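Local coordinates for protein monalysin (Pseudomonas entomophila, PDB 4MKO) that forms pores in host cell membranes as a beta-barrel toxin, lysing cells and damaging the intestine of Drosophila, at residues Y23-Q28 / N194-L199; I35-G39 / F224-Y229; L75-T80 / V139-V143; V97-I103 / P232-Y236. All coordinates share one frame; numbering follows the deposited sequence.

Contact 1 of 4, residues Y23-Q28 / N194-L199; sequences YSSPKQ and NAVTPL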
loop_
_atom_site.group_PDB
_atom_site.type_symbol
_atom_site.label_atom_id
_atom_site.label_comp_id
_atom_site.label_asym_id
_atom_site.label_seq_id
_atom_site.Cartn_x
_atom_site.Cartn_y
_atom_site.Cartn_z
ATOM N N TYR A 23 -21.536 1.885 -2.465
ATOM C CA TYR A 23 -21.677 3.304 -2.211
ATOM C C TYR A 23 -22.664 3.621 -1.110
ATOM O O TYR A 23 -23.002 4.790 -0.940
ATOM C CB TYR A 23 -22.023 4.078 -3.494
ATOM C CG TYR A 23 -20.948 4.039 -4.551
ATOM C CD1 TYR A 23 -19.770 4.774 -4.407
ATOM C CD2 TYR A 23 -21.109 3.284 -5.707
ATOM C CE1 TYR A 23 -18.763 4.723 -5.373
ATOM C CE2 TYR A 23 -20.122 3.253 -6.694
ATOM C CZ TYR A 23 -18.944 3.960 -6.512
ATOM O OH TYR A 23 -17.980 3.955 -7.490
ATOM N N SER A 24 -23.120 2.605 -0.353
ATOM C CA SER A 24 -24.075 2.812 0.757
ATOM C C SER A 24 -23.497 3.675 1.889
ATOM O O SER A 24 -24.260 4.354 2.573
ATOM C CB SER A 24 -24.632 1.486 1.280
ATOM O OG SER A 24 -23.647 0.688 1.912
ATOM N N SER A 25 -22.152 3.667 2.065
ATOM C CA SER A 25 -21.464 4.474 3.075
ATOM C C SER A 25 -20.057 4.859 2.571
ATOM O O SER A 25 -19.515 4.139 1.727
ATOM C CB SER A 25 -21.383 3.721 4.403
ATOM O OG SER A 25 -20.591 2.547 4.307
ATOM N N PRO A 26 -19.449 5.996 3.039
ATOM C CA PRO A 26 -18.103 6.360 2.550
ATOM C C PRO A 26 -17.054 5.311 2.918
ATOM O O PRO A 26 -17.110 4.734 4.001
ATOM C CB PRO A 26 -17.806 7.683 3.273
ATOM C CG PRO A 26 -19.138 8.225 3.660
ATOM C CD PRO A 26 -19.927 7.004 4.021
ATOM N N LYS A 27 -16.104 5.068 2.011
ATOM C CA LYS A 27 -15.065 4.048 2.203
ATOM C C LYS A 27 -13.688 4.696 2.279
ATOM O O LYS A 27 -13.424 5.653 1.547
ATOM C CB LYS A 27 -15.118 3.012 1.054
ATOM C CG LYS A 27 -16.476 2.289 0.865
ATOM C CD LYS A 27 -17.041 1.665 2.157
ATOM C CE LYS A 27 -18.333 0.918 1.932
ATOM N NZ LYS A 27 -18.066 -0.459 1.441
ATOM N N GLN A 28 -12.829 4.216 3.195
ATOM C CA GLN A 28 -11.471 4.766 3.344
ATOM C C GLN A 28 -10.416 3.709 3.010
ATOM O O GLN A 28 -9.369 4.035 2.463
ATOM C CB GLN A 28 -11.223 5.223 4.791
ATOM C CG GLN A 28 -11.890 6.534 5.183
ATOM C CD GLN A 28 -11.653 6.797 6.645
ATOM O OE1 GLN A 28 -12.031 5.998 7.515
ATOM N NE2 GLN A 28 -10.997 7.905 6.948
ATOM N N ASN A 194 -20.547 12.342 -0.183
ATOM C CA ASN A 194 -20.226 10.926 0.053
ATOM C C ASN A 194 -18.731 10.750 0.400
ATOM O O ASN A 194 -18.194 9.630 0.388
ATOM C CB ASN A 194 -20.625 10.052 -1.152
ATOM C CG ASN A 194 -20.820 8.589 -0.796
ATOM O OD1 ASN A 194 -21.792 8.202 -0.135
ATOM N ND2 ASN A 194 -19.867 7.749 -1.175
ATOM N N ALA A 195 -18.065 11.867 0.733
ATOM C CA ALA A 195 -16.650 11.839 1.057
ATOM C C ALA A 195 -16.369 12.097 2.526
ATOM O O ALA A 195 -17.049 12.895 3.174
ATOM C CB ALA A 195 -15.900 12.847 0.201
ATOM N N VAL A 196 -15.342 11.418 3.037
ATOM C CA VAL A 196 -14.813 11.600 4.390
ATOM C C VAL A 196 -13.322 11.907 4.233
ATOM O O VAL A 196 -12.773 11.703 3.143
ATOM C CB VAL A 196 -15.080 10.400 5.343
ATOM C CG1 VAL A 196 -16.549 10.342 5.753
ATOM C CG2 VAL A 196 -14.621 9.076 4.733
ATOM N N THR A 197 -12.667 12.392 5.301
ATOM C CA THR A 197 -11.240 12.687 5.234
ATOM C C THR A 197 -10.463 11.389 4.981
ATOM O O THR A 197 -10.643 10.417 5.725
ATOM C CB THR A 197 -10.774 13.484 6.452
ATOM O OG1 THR A 197 -11.601 14.648 6.542
ATOM C CG2 THR A 197 -9.306 13.915 6.340
ATOM N N PRO A 198 -9.677 11.320 3.888
ATOM C CA PRO A 198 -8.959 10.072 3.613
ATOM C C PRO A 198 -7.816 9.839 4.585
ATOM O O PRO A 198 -7.336 10.746 5.270
ATOM C CB PRO A 198 -8.445 10.260 2.176
ATOM C CG PRO A 198 -8.259 11.738 2.048
ATOM C CD PRO A 198 -9.381 12.351 2.863
ATOM N N LEU A 199 -7.408 8.590 4.656
ATOM C CA LEU A 199 -6.254 8.205 5.441
ATOM C C LEU A 199 -5.013 8.688 4.698
ATOM O O LEU A 199 -5.052 8.860 3.473
ATOM C CB LEU A 199 -6.212 6.673 5.561
ATOM C CG LEU A 199 -7.379 6.023 6.322
ATOM C CD1 LEU A 199 -7.362 4.515 6.157
ATOM C CD2 LEU A 199 -7.346 6.392 7.807
HETATM O O HOH W 1 -23.761 7.382 -1.813
HETATM O O HOH W 2 -8.607 6.819 2.718
#

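Contact 2 of 4, residues I35-G39 / F224-Y229; sequences ITVYG and FDWSAY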
loop_
_atom_site.group_PDB
_atom_site.type_symbol
_atom_site.label_atom_id
_atom_site.label_comp_id
_atom_site.label_asym_id
_atom_site.label_seq_id
_atom_site.Cartn_x
_atom_site.Cartn_y
_atom_site.Cartn_z
ATOM N N ILE A 35 -0.838 -13.321 0.443
ATOM C CA ILE A 35 0.209 -14.312 0.731
ATOM C C ILE A 35 1.527 -13.656 1.138
ATOM O O ILE A 35 1.777 -12.484 0.827
ATOM C CB ILE A 35 0.427 -15.277 -0.484
ATOM C CG1 ILE A 35 0.935 -14.516 -1.737
ATOM C CG2 ILE A 35 -0.874 -16.114 -0.788
ATOM C CD1 ILE A 35 1.850 -15.345 -2.637
ATOM N N THR A 36 2.398 -14.455 1.767
ATOM C CA THR A 36 3.738 -14.023 2.084
ATOM C C THR A 36 4.694 -14.622 1.040
ATOM O O THR A 36 4.549 -15.790 0.670
ATOM C CB THR A 36 4.163 -14.459 3.506
ATOM O OG1 THR A 36 3.227 -13.955 4.471
ATOM C CG2 THR A 36 5.583 -13.999 3.844
ATOM N N VAL A 37 5.634 -13.810 0.563
ATOM C CA VAL A 37 6.707 -14.240 -0.365
ATOM C C VAL A 37 8.050 -13.922 0.276
ATOM O O VAL A 37 8.096 -13.194 1.273
ATOM C CB VAL A 37 6.601 -13.621 -1.779
ATOM C CG1 VAL A 37 5.278 -14.005 -2.452
ATOM C CG2 VAL A 37 6.844 -12.101 -1.760
ATOM N N TYR A 38 9.145 -14.469 -0.282
ATOM C CA TYR A 38 10.478 -14.248 0.268
ATOM C C TYR A 38 11.457 -13.965 -0.861
ATOM O O TYR A 38 11.506 -14.707 -1.838
ATOM C CB TYR A 38 10.946 -15.461 1.097
ATOM C CG TYR A 38 12.322 -15.270 1.695
ATOM C CD1 TYR A 38 13.470 -15.618 0.983
ATOM C CD2 TYR A 38 12.480 -14.755 2.979
ATOM C CE1 TYR A 38 14.742 -15.438 1.528
ATOM C CE2 TYR A 38 13.749 -14.552 3.526
ATOM C CZ TYR A 38 14.877 -14.896 2.796
ATOM O OH TYR A 38 16.133 -14.714 3.331
ATOM N N GLY A 39 12.258 -12.929 -0.688
ATOM C CA GLY A 39 13.271 -12.555 -1.659
ATOM C C GLY A 39 13.986 -11.293 -1.268
ATOM O O GLY A 39 13.686 -10.697 -0.226
ATOM N N PHE A 224 2.726 -12.871 9.402
ATOM C CA PHE A 224 3.516 -13.289 8.249
ATOM C C PHE A 224 3.448 -14.807 8.191
ATOM O O PHE A 224 3.397 -15.486 9.235
ATOM C CB PHE A 224 4.969 -12.902 8.414
ATOM C CG PHE A 224 5.267 -11.454 8.151
ATOM C CD1 PHE A 224 5.190 -10.518 9.173
ATOM C CD2 PHE A 224 5.632 -11.021 6.880
ATOM C CE1 PHE A 224 5.498 -9.176 8.936
ATOM C CE2 PHE A 224 5.933 -9.673 6.640
ATOM C CZ PHE A 224 5.867 -8.760 7.678
ATOM N N ASP A 225 3.481 -15.340 6.967
ATOM C CA ASP A 225 3.522 -16.781 6.757
ATOM C C ASP A 225 4.991 -17.174 6.432
ATOM O O ASP A 225 5.425 -17.076 5.280
ATOM C CB ASP A 225 2.540 -17.199 5.656
ATOM C CG ASP A 225 2.667 -18.655 5.232
ATOM O OD1 ASP A 225 3.196 -19.482 6.043
ATOM O OD2 ASP A 225 2.279 -18.969 4.089
ATOM N N TRP A 226 5.748 -17.626 7.462
ATOM C CA TRP A 226 7.165 -17.957 7.291
ATOM C C TRP A 226 7.439 -19.134 6.343
ATOM O O TRP A 226 8.575 -19.279 5.883
ATOM C CB TRP A 226 7.859 -18.191 8.635
ATOM C CG TRP A 226 7.546 -17.167 9.690
ATOM C CD1 TRP A 226 7.039 -17.414 10.932
ATOM C CD2 TRP A 226 7.796 -15.753 9.630
ATOM N NE1 TRP A 226 6.959 -16.249 11.655
ATOM C CE2 TRP A 226 7.391 -15.206 10.872
ATOM C CE3 TRP A 226 8.286 -14.879 8.631
ATOM C CZ2 TRP A 226 7.455 -13.833 11.143
ATOM C CZ3 TRP A 226 8.371 -13.519 8.913
ATOM C CH2 TRP A 226 7.981 -13.012 10.166
ATOM N N SER A 227 6.408 -19.939 6.026
ATOM C CA SER A 227 6.547 -21.066 5.088
ATOM C C SER A 227 6.930 -20.602 3.681
ATOM O O SER A 227 7.376 -21.429 2.880
ATOM C CB SER A 227 5.290 -21.930 5.062
ATOM O OG SER A 227 4.232 -21.290 4.372
ATOM N N ALA A 228 6.807 -19.272 3.384
ATOM C CA ALA A 228 7.253 -18.703 2.104
ATOM C C ALA A 228 8.720 -19.106 1.846
ATOM O O ALA A 228 9.073 -19.418 0.711
ATOM C CB ALA A 228 7.148 -17.179 2.130
ATOM N N TYR A 229 9.571 -19.120 2.908
ATOM C CA TYR A 229 10.992 -19.478 2.731
ATOM C C TYR A 229 11.173 -20.876 2.107
ATOM O O TYR A 229 12.093 -21.069 1.321
ATOM C CB TYR A 229 11.757 -19.409 4.066
ATOM C CG TYR A 229 13.260 -19.351 3.885
ATOM C CD1 TYR A 229 14.011 -20.517 3.741
ATOM C CD2 TYR A 229 13.941 -18.134 3.905
ATOM C CE1 TYR A 229 15.396 -20.472 3.574
ATOM C CE2 TYR A 229 15.331 -18.079 3.757
ATOM C CZ TYR A 229 16.052 -19.253 3.593
ATOM O OH TYR A 229 17.422 -19.210 3.449
HETATM O O HOH W 3 1.036 -17.143 2.449
#

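Contact 3 of 4, residues L75-T80 / V139-V143; sequences LSYQLT and VIYQV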
loop_
_atom_site.group_PDB
_atom_site.type_symbol
_atom_site.label_atom_id
_atom_site.label_comp_id
_atom_site.label_asym_id
_atom_site.label_seq_id
_atom_site.Cartn_x
_atom_site.Cartn_y
_atom_site.Cartn_z
ATOM N N LEU A 75 -11.781 16.491 -17.363
ATOM C CA LEU A 75 -10.859 16.833 -16.298
ATOM C C LEU A 75 -9.573 16.030 -16.390
ATOM O O LEU A 75 -9.634 14.815 -16.489
ATOM C CB LEU A 75 -11.541 16.598 -14.929
ATOM C CG LEU A 75 -10.817 17.187 -13.723
ATOM C CD1 LEU A 75 -11.015 18.711 -13.650
ATOM C CD2 LEU A 75 -11.326 16.579 -12.455
ATOM N N SER A 76 -8.418 16.712 -16.340
ATOM C CA SER A 76 -7.088 16.091 -16.335
ATOM C C SER A 76 -6.546 16.192 -14.912
ATOM O O SER A 76 -6.635 17.253 -14.285
ATOM C CB SER A 76 -6.135 16.823 -17.278
ATOM O OG SER A 76 -6.355 16.457 -18.628
ATOM N N TYR A 77 -5.971 15.104 -14.407
ATOM C CA TYR A 77 -5.417 15.092 -13.045
ATOM C C TYR A 77 -4.240 14.154 -13.029
ATOM O O TYR A 77 -4.128 13.290 -13.910
ATOM C CB TYR A 77 -6.477 14.692 -11.989
ATOM C CG TYR A 77 -7.310 13.494 -12.392
ATOM C CD1 TYR A 77 -6.886 12.197 -12.111
ATOM C CD2 TYR A 77 -8.487 13.654 -13.122
ATOM C CE1 TYR A 77 -7.637 11.088 -12.512
ATOM C CE2 TYR A 77 -9.223 12.555 -13.559
ATOM C CZ TYR A 77 -8.800 11.274 -13.246
ATOM O OH TYR A 77 -9.549 10.203 -13.681
ATOM N N GLN A 78 -3.368 14.306 -12.037
ATOM C CA GLN A 78 -2.180 13.482 -11.952
ATOM C C GLN A 78 -2.354 12.287 -11.043
ATOM O O GLN A 78 -2.687 12.447 -9.870
ATOM C CB GLN A 78 -0.966 14.319 -11.489
ATOM C CG GLN A 78 -0.534 15.438 -12.457
ATOM C CD GLN A 78 -0.206 14.915 -13.832
ATOM O OE1 GLN A 78 0.777 14.198 -14.026
ATOM N NE2 GLN A 78 -1.068 15.206 -14.801
ATOM N N LEU A 79 -2.114 11.097 -11.581
ATOM C CA LEU A 79 -2.062 9.870 -10.784
ATOM C C LEU A 79 -0.600 9.457 -10.762
ATOM O O LEU A 79 0.224 10.074 -11.448
ATOM C CB LEU A 79 -2.942 8.759 -11.385
ATOM C CG LEU A 79 -4.457 9.019 -11.467
ATOM C CD1 LEU A 79 -5.174 7.809 -12.052
ATOM C CD2 LEU A 79 -5.074 9.356 -10.099
ATOM N N THR A 80 -0.249 8.440 -9.970
ATOM C CA THR A 80 1.130 7.952 -9.942
ATOM C C THR A 80 1.187 6.437 -10.073
ATOM O O THR A 80 0.201 5.735 -9.799
ATOM C CB THR A 80 1.878 8.425 -8.674
ATOM O OG1 THR A 80 1.277 7.826 -7.522
ATOM C CG2 THR A 80 1.924 9.951 -8.526
ATOM N N VAL A 139 -14.409 14.657 -5.142
ATOM C CA VAL A 139 -13.068 14.354 -4.637
ATOM C C VAL A 139 -12.589 13.123 -5.374
ATOM O O VAL A 139 -13.344 12.166 -5.536
ATOM C CB VAL A 139 -13.005 14.156 -3.094
ATOM C CG1 VAL A 139 -11.553 14.113 -2.622
ATOM C CG2 VAL A 139 -13.781 15.260 -2.351
ATOM N N ILE A 140 -11.350 13.174 -5.835
ATOM C CA ILE A 140 -10.696 12.091 -6.548
ATOM C C ILE A 140 -9.660 11.472 -5.633
ATOM O O ILE A 140 -8.865 12.193 -5.024
ATOM C CB ILE A 140 -10.048 12.611 -7.848
ATOM C CG1 ILE A 140 -11.110 13.342 -8.710
ATOM C CG2 ILE A 140 -9.367 11.455 -8.612
ATOM C CD1 ILE A 140 -10.551 14.027 -9.970
ATOM N N TYR A 141 -9.632 10.131 -5.590
ATOM C CA TYR A 141 -8.647 9.382 -4.800
ATOM C C TYR A 141 -8.022 8.310 -5.671
ATOM O O TYR A 141 -8.642 7.893 -6.648
ATOM C CB TYR A 141 -9.325 8.659 -3.622
ATOM C CG TYR A 141 -10.213 9.515 -2.754
ATOM C CD1 TYR A 141 -9.703 10.179 -1.640
ATOM C CD2 TYR A 141 -11.576 9.631 -3.020
ATOM C CE1 TYR A 141 -10.530 10.953 -0.820
ATOM C CE2 TYR A 141 -12.409 10.405 -2.210
ATOM C CZ TYR A 141 -11.889 11.033 -1.091
ATOM O OH TYR A 141 -12.730 11.783 -0.297
ATOM N N GLN A 142 -6.822 7.831 -5.308
ATOM C CA GLN A 142 -6.178 6.706 -6.005
ATOM C C GLN A 142 -5.944 5.585 -4.984
ATOM O O GLN A 142 -5.558 5.857 -3.842
ATOM C CB GLN A 142 -4.849 7.100 -6.649
ATOM C CG GLN A 142 -4.249 5.986 -7.527
ATOM C CD GLN A 142 -3.044 6.376 -8.342
ATOM O OE1 GLN A 142 -2.502 7.487 -8.240
ATOM N NE2 GLN A 142 -2.606 5.460 -9.184
ATOM N N VAL A 143 -6.136 4.337 -5.423
ATOM C CA VAL A 143 -5.922 3.160 -4.564
ATOM C C VAL A 143 -4.440 2.976 -4.297
ATOM O O VAL A 143 -3.619 2.932 -5.229
ATOM C CB VAL A 143 -6.539 1.869 -5.185
ATOM C CG1 VAL A 143 -6.151 0.629 -4.381
ATOM C CG2 VAL A 143 -8.063 1.986 -5.332
#

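Contact 4 of 4, residues V97-I103 / P232-Y236; sequences VGANIDI and PHRRY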
loop_
_atom_site.group_PDB
_atom_site.type_symbol
_atom_site.label_atom_id
_atom_site.label_comp_id
_atom_site.label_asym_id
_atom_site.label_seq_id
_atom_site.Cartn_x
_atom_site.Cartn_y
_atom_site.Cartn_z
ATOM N N VAL A 97 13.605 -2.491 -4.994
ATOM C CA VAL A 97 13.191 -3.884 -5.097
ATOM C C VAL A 97 13.062 -4.257 -6.570
ATOM O O VAL A 97 12.584 -3.446 -7.373
ATOM C CB VAL A 97 11.934 -4.260 -4.253
ATOM C CG1 VAL A 97 10.685 -3.542 -4.734
ATOM C CG2 VAL A 97 11.720 -5.772 -4.212
ATOM N N GLY A 98 13.480 -5.483 -6.887
ATOM C CA GLY A 98 13.391 -6.039 -8.229
ATOM C C GLY A 98 11.948 -6.298 -8.606
ATOM O O GLY A 98 11.110 -6.568 -7.740
ATOM N N ALA A 99 11.660 -6.263 -9.916
ATOM C CA ALA A 99 10.324 -6.484 -10.464
ATOM C C ALA A 99 9.668 -7.793 -10.049
ATOM O O ALA A 99 8.427 -7.841 -10.020
ATOM C CB ALA A 99 10.376 -6.411 -11.986
ATOM N N ASN A 100 10.474 -8.870 -9.779
ATOM C CA ASN A 100 9.959 -10.210 -9.490
ATOM C C ASN A 100 9.206 -10.327 -8.158
ATOM O O ASN A 100 8.521 -11.332 -7.953
ATOM C CB ASN A 100 11.030 -11.315 -9.606
ATOM C CG ASN A 100 10.457 -12.679 -10.021
ATOM O OD1 ASN A 100 9.468 -12.786 -10.772
ATOM N ND2 ASN A 100 11.060 -13.770 -9.551
ATOM N N ILE A 101 9.245 -9.283 -7.311
ATOM C CA ILE A 101 8.498 -9.291 -6.046
ATOM C C ILE A 101 6.995 -9.356 -6.376
ATOM O O ILE A 101 6.214 -9.810 -5.544
ATOM C CB ILE A 101 8.813 -8.065 -5.143
ATOM C CG1 ILE A 101 8.182 -8.222 -3.719
ATOM C CG2 ILE A 101 8.410 -6.738 -5.795
ATOM C CD1 ILE A 101 8.631 -7.236 -2.655
ATOM N N ASP A 102 6.604 -8.934 -7.614
ATOM C CA ASP A 102 5.198 -8.907 -8.009
ATOM C C ASP A 102 4.489 -10.254 -7.902
ATOM O O ASP A 102 3.262 -10.268 -7.863
ATOM C CB ASP A 102 4.993 -8.276 -9.386
ATOM C CG ASP A 102 3.603 -7.657 -9.505
ATOM O OD1 ASP A 102 3.231 -6.858 -8.624
ATOM O OD2 ASP A 102 2.891 -7.986 -10.471
ATOM N N ILE A 103 5.224 -11.382 -7.725
ATOM C CA ILE A 103 4.577 -12.681 -7.450
ATOM C C ILE A 103 3.694 -12.564 -6.179
ATOM O O ILE A 103 2.758 -13.347 -6.029
ATOM C CB ILE A 103 5.562 -13.878 -7.326
ATOM C CG1 ILE A 103 6.501 -13.735 -6.096
ATOM C CG2 ILE A 103 6.333 -14.105 -8.636
ATOM C CD1 ILE A 103 7.032 -15.049 -5.580
ATOM N N PRO A 232 9.222 -22.945 -3.091
ATOM C CA PRO A 232 9.859 -22.366 -4.290
ATOM C C PRO A 232 8.949 -21.430 -5.084
ATOM O O PRO A 232 9.443 -20.429 -5.594
ATOM C CB PRO A 232 10.310 -23.586 -5.112
ATOM C CG PRO A 232 9.666 -24.780 -4.466
ATOM C CD PRO A 232 9.402 -24.414 -3.031
ATOM N N HIS A 233 7.632 -21.725 -5.134
ATOM C CA HIS A 233 6.679 -20.885 -5.866
ATOM C C HIS A 233 6.460 -19.513 -5.218
ATOM O O HIS A 233 5.961 -18.599 -5.879
ATOM C CB HIS A 233 5.361 -21.627 -6.106
ATOM C CG HIS A 233 5.552 -22.904 -6.865
ATOM N ND1 HIS A 233 6.190 -22.926 -8.100
ATOM C CD2 HIS A 233 5.208 -24.168 -6.528
ATOM C CE1 HIS A 233 6.203 -24.197 -8.473
ATOM N NE2 HIS A 233 5.615 -24.980 -7.565
ATOM N N ARG A 234 6.895 -19.341 -3.952
ATOM C CA ARG A 234 6.780 -18.040 -3.264
ATOM C C ARG A 234 8.137 -17.367 -2.982
ATOM O O ARG A 234 8.215 -16.425 -2.197
ATOM C CB ARG A 234 5.926 -18.162 -2.000
ATOM C CG ARG A 234 4.468 -18.449 -2.339
ATOM C CD ARG A 234 3.598 -18.477 -1.109
ATOM N NE ARG A 234 3.802 -19.687 -0.305
ATOM C CZ ARG A 234 3.872 -19.706 1.021
ATOM N NH1 ARG A 234 3.824 -18.572 1.715
ATOM N NH2 ARG A 234 3.983 -20.858 1.666
ATOM N N ARG A 235 9.194 -17.818 -3.669
ATOM C CA ARG A 235 10.522 -17.220 -3.585
ATOM C C ARG A 235 10.775 -16.525 -4.925
ATOM O O ARG A 235 10.571 -17.128 -5.985
ATOM C CB ARG A 235 11.586 -18.306 -3.313
ATOM C CG ARG A 235 11.428 -19.031 -1.960
ATOM C CD ARG A 235 12.565 -20.011 -1.709
ATOM N NE ARG A 235 13.868 -19.338 -1.740
ATOM C CZ ARG A 235 14.561 -18.990 -0.665
ATOM N NH1 ARG A 235 14.125 -19.311 0.547
ATOM N NH2 ARG A 235 15.715 -18.349 -0.793
ATOM N N TYR A 236 11.178 -15.262 -4.894
ATOM C CA TYR A 236 11.430 -14.541 -6.134
ATOM C C TYR A 236 12.897 -14.162 -6.289
ATOM O O TYR A 236 13.639 -14.236 -5.285
ATOM C CB TYR A 236 10.507 -13.313 -6.247
ATOM C CG TYR A 236 10.817 -12.207 -5.253
ATOM C CD1 TYR A 236 11.742 -11.208 -5.555
ATOM C CD2 TYR A 236 10.166 -12.145 -4.024
ATOM C CE1 TYR A 236 12.029 -10.186 -4.648
ATOM C CE2 TYR A 236 10.426 -11.114 -3.120
ATOM C CZ TYR A 236 11.372 -10.149 -3.428
ATOM O OH TYR A 236 11.645 -9.143 -2.534
ATOM O OXT TYR A 236 13.293 -13.762 -7.405
#

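Contact 1 of 4, residues Y23-Q28 / N194-L199
Gln28 and Thr197 supply the direct hydrogen bond between these two loops: Gln28 NE2 donates to Thr197 O across 2.8 Å. The donor sits almost on the line of the carbonyl bond (169°), while the acceptor is tilted 18° from the plane of the amide. A glutamine suits the place because its chain, extended beyond CG, carries an amide that can work at both ends; OE1 accepts from the hydroxyl of Tyr7, and the two bonds together fix the rotation of the group.

Water extends the polar contact. One molecule donates to both Tyr23 O and Asn194 OD1, and a second accepts from Leu199 N while donating to Gln28 O. The segments are surface loops of the aerolysin-like fold: 23-28 leads from helix 12-20 into strand 29-43. The loop 194-199 leads from strand 173-191 into helix 201-211.

Apolar packing centres on Val196, whose CG2 meets Pro26 CB at 3.8 Å and Gln28 CG at the same separation, crossing both side chains at about a right angle. The compact proline also rests its CB 3.5 Å from Asn194 O. Leu199, buried, brings CD2 to 4.0 Å from Gln28 NE2 and also packs on Phe56 and Tyr58 of strand 46-67.

Contact 2 of 4, residues I35-G39 / F224-Y229
An Asx turn at Asp225, running into the 3-10 segment 226-228, docks on Thr36 and Tyr38, where the broken strand 29-43 resumes. Thr36 OG1 accepts from Asp225 N at 2.9 Å in a nearly straight bond (165°). With OG1 beside its own backbone N (chi1 -57°), the threonine can use both branches: the hydroxyl grips the turn, while CG2 lies 3.9 Å from Ala228 CB. A small alanine suits a spot where the backbone comes close: Ala228 CB is 3.3 Å from Thr36 O.

Asp225 OD1 takes two bonds from one face of its carboxylate, from Ser227 N well above the plane and from Ser227 OG on the syn side. OD2 receives a water that accepts from Thr36 N, and it forms a salt bridge with Arg234.

At the far end the edge of the Tyr229 ring points into the face of Tyr38, the planes 64° apart and the centroids separated by 4.6 Å. Tyr229 CD2 stands over the ring centre, and CE2 comes within 3.4 Å of Tyr38 CZ. Tyr51 of strand 46-67 meets Tyr38 in a second edge-to-face pair. An aspartate side chain accepting from the main-chain N-H two residues on is the mark of the Asx turn, here leading into a 3-10 segment.

Contact 3 of 4, residues L75-T80 / V139-V143
Ile140 carries the apolar half of this contact. Its CD1 meets Leu75 CD2 tip to tip at 3.6 Å and also lies over one face of the Tyr77 ring, offset toward the rim. This second approach is a CH-pi contact, 4.1 Å from CD1 to the ring centroid, with the two side chains crossing at about a right angle. A long, branched isoleucine suits the spot because its extended CG1-CD1 arm can span the gap between sheets and touch two partners. Tyr77 keeps its polar end busy elsewhere: its hydroxyl bonds to Thr130 and Arg187.

The polar half belongs to Gln142, whose amide pairs with the backbone of a single residue. Thr80 N donates to Gln142 OE1 at 3.0 Å, in the carbonyl plane and on a lone pair, and nearly straight at 169°. Gln142 NE2 returns a bond to Thr80 O over 2.9 Å, this acceptor being tilted from the plane of the amide. The paired bonds hold the buried amide against rotation, and NE2 has a further acceptor in Gln184 O. Extension of the glutamine, with CG opposite the backbone N (chi1 -173°), brings OE1 within 3.4 Å of Leu79 CB as well.

The strand segments run nearly parallel, 16° apart, but the axes of the two segments come no closer than 8.4 Å, so side chains bridge two layers. Strand 72-81, in the region inferred to form the pore, pairs with strand 124-133; strand 136-151 lies between strands 46-67 and 173-191 in the large mixed sheet.

Contact 4 of 4, residues V97-I103 / P232-Y236
Tyr236, the last residue of the chain, lays one face of its ring squarely on the backbone of Ile101, and this is the tight part of the contact. Ile101 CA stands 3.6 Å from the ring centroid, only 4° off the normal, a CH-pi contact over the centre. The two side chains run side by side in the same direction, which brings Ile101 CG1 to 3.7 Å from Tyr236 CE2 and Ile101 CD1 to 3.6 Å from Tyr236 OH. A chi1 of 69° puts CG between the backbone N and the carbonyl carbon, which turns the ring onto the 3-10 segment 99-102. A tyrosine serves well here: the flat ring packs on the short helix while its hydroxyl bonds to Asp40 O.

Ile103 fills the next position, its CD1 reaching Tyr236 CB at 3.9 Å and resting against the carbonyl carbon of Arg234. The apolar methyl thus lies on the backbone of the tail.

Asn100, partly exposed, forms the polar margin. It slides past Tyr236 and donates from ND2 to OXT of the C-terminal carboxylate at 3.1 Å; the bond is straight (168°), with the acceptor close to the amide plane. Its OD1 turns to Arg116. The loose side is that of His233 and Arg235, which are exposed and add little; the guanidinium of Arg235 makes a cation-pi contact with Tyr229, and NH1 bonds to Tyr229 O.

The tail bonds through its backbone to Tyr38 of strand 29-43, while Val97 and Ile103, from the loop joining strand 95-96 to helix 103-107, pack on Ile41 and Val37 of the same strand.

Contacts 2 and 4 form one neighbourhood, their centres about 10 Å apart. The C-terminal segment of contact 4 reaches both segments of contact 2: Arg234 NH2 lies 2.8 Å from Ser227 OG, a probable hydrogen bond, and Arg234 O packs on Val37 CB. A bound zinc ion lies about 4 Å from the side chain of Arg234. Contacts 1 and 3, with centres about 16 Å apart, meet at Tyr141, whose OH lies 3.4 Å from Ala195 CB. A mercury ion sits about 8 Å from the side chain of Gln28. Contacts 1 and 2 lie on opposite sides of the chain's centre, about 33 Å between centres. The inferred pore-forming region contributes segments 75-80 and 97-103 to contacts 3 and 4.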